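Local coordinates for protein serine-pyruvate aminotransferase (AgxT) (Sulfolobus solfataricus, PDB 3ZRP) that uses pyridoxal 5'-phosphate to transfer amino groups, probably from serine to pyruvate and from alanine to glyoxylate, at residues Thr300-Pro311 with Phe333-Met341. Sequence-based numbering, arbitrary orientation.
Sequences TVTGVILKVADP and FKYFRIGHM
Strands 301-305 and 335-339 pair antiparallel in the small C-terminal sheet of this class-V aminotransferase, showing how one pairing can build two unlike faces. Thr302 pairs with Ile338 through two backbone hydrogen bonds, as does Val304 with Phe336, and Leu306 N to Lys334 O extends the series. On the face bearing Thr302 and Val304, Val304 CB sits 4.0 Å from the Phe336 ring centroid, over one face, while Leu306 CD1 meets the ring's edge, 3.8 Å from Phe336 CD1. Val304 CG2 turns instead to Ile338 CD1. Past the strand end, with CG held between the backbone N and the carbonyl carbon (chi1 39°), the His340 ring lays one face over Thr300 C and brings NE2 within 2.7 Å of Thr302 OG1, a hydrogen bond at the ring edge. A leucine in place of His340 would probably leave Thr302 OG1 without this mate and the Thr300 backbone without its flat cover. At the other end Lys334 runs past Pro311, its NZ bonding weakly to Val308 O and Ala309 O. Helices 264-284 and 346-363 cover the Val304-Phe336 face; on the opposite one Tyr335 sets its ring edge by Gly303 CA and bonds through OH to Ser139 O, and Arg337 reaches the carbonyls of Pro327 and cofactor-binding Thr138. Within the sheet, strand 326-327 makes 335-339 the central strand.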
loop_
_atom_site.group_PDB
_atom_site.type_symbol
_atom_site.label_atom_id
_atom_site.label_comp_id
_atom_site.label_asym_id
_atom_site.label_seq_id
_atom_site.Cartn_x
_atom_site.Cartn_y
_atom_site.Cartn_z
ATOM N N THR A 300 -21.089 13.755 -1.887
ATOM C CA THR A 300 -20.187 12.868 -2.633
ATOM C C THR A 300 -20.855 11.629 -3.167
ATOM O O THR A 300 -20.409 11.092 -4.176
ATOM C CB THR A 300 -18.943 12.431 -1.794
ATOM O OG1 THR A 300 -19.386 11.740 -0.609
ATOM C CG2 THR A 300 -18.146 13.657 -1.398
ATOM N N VAL A 301 -21.898 11.152 -2.490
ATOM C CA VAL A 301 -22.583 9.899 -2.851
ATOM C C VAL A 301 -24.102 10.047 -2.653
ATOM O O VAL A 301 -24.551 10.544 -1.618
ATOM C CB VAL A 301 -22.135 8.704 -1.958
ATOM C CG1 VAL A 301 -22.886 7.415 -2.350
ATOM C CG2 VAL A 301 -20.625 8.477 -2.043
ATOM N N THR A 302 -24.880 9.585 -3.623
ATOM C CA THR A 302 -26.333 9.563 -3.515
ATOM C C THR A 302 -26.812 8.180 -3.908
ATOM O O THR A 302 -26.447 7.679 -4.959
ATOM C CB THR A 302 -26.981 10.624 -4.472
ATOM O OG1 THR A 302 -26.444 11.920 -4.172
ATOM C CG2 THR A 302 -28.501 10.660 -4.282
ATOM N N GLY A 303 -27.623 7.562 -3.050
ATOM C CA GLY A 303 -28.198 6.245 -3.343
ATOM C C GLY A 303 -29.557 6.446 -3.998
ATOM O O GLY A 303 -30.345 7.322 -3.571
ATOM N N VAL A 304 -29.840 5.646 -5.029
ATOM C CA VAL A 304 -31.020 5.859 -5.871
ATOM C C VAL A 304 -31.852 4.595 -5.811
ATOM O O VAL A 304 -31.455 3.567 -6.335
ATOM C CB VAL A 304 -30.640 6.222 -7.355
ATOM C CG1 VAL A 304 -31.874 6.542 -8.184
ATOM C CG2 VAL A 304 -29.661 7.429 -7.409
ATOM N N ILE A 305 -32.993 4.671 -5.122
ATOM C CA ILE A 305 -33.882 3.524 -4.980
ATOM C C ILE A 305 -34.602 3.221 -6.310
ATOM O O ILE A 305 -35.117 4.135 -6.967
ATOM C CB ILE A 305 -34.906 3.726 -3.826
ATOM C CG1 ILE A 305 -34.176 3.777 -2.470
ATOM C CG2 ILE A 305 -35.934 2.586 -3.805
ATOM C CD1 ILE A 305 -34.919 4.536 -1.386
ATOM N N LEU A 306 -34.588 1.946 -6.687
ATOM C CA LEU A 306 -35.322 1.424 -7.844
ATOM C C LEU A 306 -36.502 0.560 -7.405
ATOM O O LEU A 306 -36.324 -0.459 -6.729
ATOM C CB LEU A 306 -34.398 0.608 -8.753
ATOM C CG LEU A 306 -33.319 1.400 -9.497
ATOM C CD1 LEU A 306 -32.350 0.466 -10.200
ATOM C CD2 LEU A 306 -33.941 2.392 -10.476
ATOM N N LYS A 307 -37.703 0.964 -7.815
ATOM C CA LYS A 307 -38.944 0.289 -7.430
ATOM C C LYS A 307 -39.268 -0.915 -8.315
ATOM O O LYS A 307 -39.914 -1.861 -7.869
ATOM C CB LYS A 307 -40.108 1.290 -7.442
ATOM C CG LYS A 307 -39.933 2.464 -6.474
ATOM C CD LYS A 307 -40.408 2.094 -5.072
ATOM C CE LYS A 307 -39.591 2.780 -3.979
ATOM N NZ LYS A 307 -39.456 4.256 -4.135
ATOM N N VAL A 308 -38.821 -0.878 -9.568
ATOM C CA VAL A 308 -39.127 -1.938 -10.524
ATOM C C VAL A 308 -37.879 -2.538 -11.161
ATOM O O VAL A 308 -37.676 -3.754 -11.109
ATOM C CB VAL A 308 -40.130 -1.430 -11.629
ATOM C CG1 VAL A 308 -40.344 -2.488 -12.693
ATOM C CG2 VAL A 308 -41.463 -1.033 -11.005
ATOM N N ALA A 309 -37.056 -1.688 -11.783
ATOM C CA ALA A 309 -35.873 -2.132 -12.529
ATOM C C ALA A 309 -34.812 -2.801 -11.643
ATOM O O ALA A 309 -34.689 -2.480 -10.453
ATOM C CB ALA A 309 -35.262 -0.959 -13.281
ATOM N N ASP A 310 -34.057 -3.725 -12.238
ATOM C CA ASP A 310 -32.967 -4.434 -11.556
ATOM C C ASP A 310 -31.689 -3.589 -11.598
ATOM O O ASP A 310 -31.255 -3.193 -12.680
ATOM C CB ASP A 310 -32.745 -5.802 -12.218
ATOM C CG ASP A 310 -31.552 -6.573 -11.640
ATOM O OD1 ASP A 310 -31.211 -6.405 -10.453
ATOM O OD2 ASP A 310 -30.960 -7.368 -12.393
ATOM N N PRO A 311 -31.085 -3.308 -10.426
ATOM C CA PRO A 311 -29.911 -2.417 -10.384
ATOM C C PRO A 311 -28.709 -2.873 -11.227
ATOM O O PRO A 311 -28.001 -2.013 -11.766
ATOM C CB PRO A 311 -29.554 -2.362 -8.895
ATOM C CG PRO A 311 -30.814 -2.694 -8.194
ATOM C CD PRO A 311 -31.503 -3.708 -9.071
ATOM N N PHE A 333 -32.262 -1.978 1.146
ATOM C CA PHE A 333 -32.636 -1.185 -0.032
ATOM C C PHE A 333 -32.322 -1.902 -1.338
ATOM O O PHE A 333 -31.394 -2.720 -1.408
ATOM C CB PHE A 333 -31.909 0.164 -0.029
ATOM C CG PHE A 333 -32.244 1.047 1.125
ATOM C CD1 PHE A 333 -33.357 1.880 1.080
ATOM C CD2 PHE A 333 -31.425 1.083 2.250
ATOM C CE1 PHE A 333 -33.675 2.712 2.150
ATOM C CE2 PHE A 333 -31.717 1.914 3.334
ATOM C CZ PHE A 333 -32.848 2.741 3.282
ATOM N N LYS A 334 -33.118 -1.603 -2.364
ATOM C CA LYS A 334 -32.824 -2.005 -3.740
ATOM C C LYS A 334 -32.458 -0.714 -4.470
ATOM O O LYS A 334 -33.306 0.165 -4.669
ATOM C CB LYS A 334 -34.030 -2.700 -4.388
ATOM C CG LYS A 334 -33.738 -3.365 -5.719
ATOM C CD LYS A 334 -34.971 -4.102 -6.227
ATOM C CE LYS A 334 -34.888 -4.394 -7.721
ATOM N NZ LYS A 334 -36.232 -4.404 -8.373
ATOM N N TYR A 335 -31.184 -0.582 -4.834
ATOM C CA TYR A 335 -30.661 0.701 -5.294
ATOM C C TYR A 335 -29.339 0.609 -6.048
ATOM O O TYR A 335 -28.683 -0.440 -6.058
ATOM C CB TYR A 335 -30.527 1.678 -4.101
ATOM C CG TYR A 335 -29.376 1.392 -3.129
ATOM C CD1 TYR A 335 -29.315 0.205 -2.414
ATOM C CD2 TYR A 335 -28.361 2.346 -2.918
ATOM C CE1 TYR A 335 -28.268 -0.054 -1.501
ATOM C CE2 TYR A 335 -27.318 2.112 -2.007
ATOM C CZ TYR A 335 -27.280 0.909 -1.307
ATOM O OH TYR A 335 -26.247 0.659 -0.439
ATOM N N PHE A 336 -28.965 1.717 -6.689
ATOM C CA PHE A 336 -27.602 1.914 -7.176
ATOM C C PHE A 336 -27.097 3.237 -6.624
ATOM O O PHE A 336 -27.865 4.030 -6.097
ATOM C CB PHE A 336 -27.514 1.837 -8.726
ATOM C CG PHE A 336 -28.147 3.006 -9.442
ATOM C CD1 PHE A 336 -29.513 3.020 -9.710
ATOM C CD2 PHE A 336 -27.377 4.096 -9.846
ATOM C CE1 PHE A 336 -30.117 4.101 -10.364
ATOM C CE2 PHE A 336 -27.970 5.190 -10.503
ATOM C CZ PHE A 336 -29.347 5.186 -10.763
ATOM N N ARG A 337 -25.800 3.478 -6.720
ATOM C CA ARG A 337 -25.227 4.702 -6.191
ATOM C C ARG A 337 -24.578 5.552 -7.258
ATOM O O ARG A 337 -23.937 5.042 -8.183
ATOM C CB ARG A 337 -24.188 4.377 -5.126
ATOM C CG ARG A 337 -24.788 3.833 -3.837
ATOM C CD ARG A 337 -23.660 3.443 -2.875
ATOM N NE ARG A 337 -22.968 2.243 -3.342
ATOM C CZ ARG A 337 -21.791 1.814 -2.889
ATOM N NH1 ARG A 337 -21.139 2.488 -1.948
ATOM N NH2 ARG A 337 -21.259 0.682 -3.352
ATOM N N ILE A 338 -24.716 6.863 -7.092
ATOM C CA ILE A 338 -24.005 7.824 -7.905
ATOM C C ILE A 338 -22.876 8.407 -7.077
ATOM O O ILE A 338 -23.107 8.980 -6.024
ATOM C CB ILE A 338 -24.935 8.981 -8.395
ATOM C CG1 ILE A 338 -26.207 8.440 -9.058
ATOM C CG2 ILE A 338 -24.181 9.900 -9.367
ATOM C CD1 ILE A 338 -27.267 9.542 -9.305
ATOM N N GLY A 339 -21.648 8.266 -7.562
ATOM C CA GLY A 339 -20.516 8.923 -6.963
ATOM C C GLY A 339 -20.279 10.219 -7.680
ATOM O O GLY A 339 -20.121 10.215 -8.904
ATOM N N HIS A 340 -20.277 11.330 -6.942
ATOM C CA HIS A 340 -20.086 12.653 -7.516
ATOM C C HIS A 340 -19.084 13.376 -6.652
ATOM O O HIS A 340 -19.434 14.128 -5.768
ATOM C CB HIS A 340 -21.418 13.442 -7.666
ATOM C CG HIS A 340 -22.383 13.261 -6.516
ATOM N ND1 HIS A 340 -22.249 13.931 -5.315
ATOM C CD2 HIS A 340 -23.496 12.504 -6.398
ATOM C CE1 HIS A 340 -23.239 13.579 -4.508
ATOM N NE2 HIS A 340 -24.006 12.711 -5.136
ATOM N N MET A 341 -17.802 13.131 -6.926
ATOM C CA MET A 341 -16.737 13.595 -6.061
ATOM C C MET A 341 -15.405 13.719 -6.798
ATOM O O MET A 341 -15.168 13.051 -7.798
ATOM C CB MET A 341 -16.574 12.676 -4.839
ATOM C CG MET A 341 -15.981 11.289 -5.206
ATOM S SD MET A 341 -15.799 10.187 -3.784
ATOM C CE MET A 341 -17.332 9.252 -3.896
HETATM O O HOH W 1 -38.645 -4.082 -7.238
#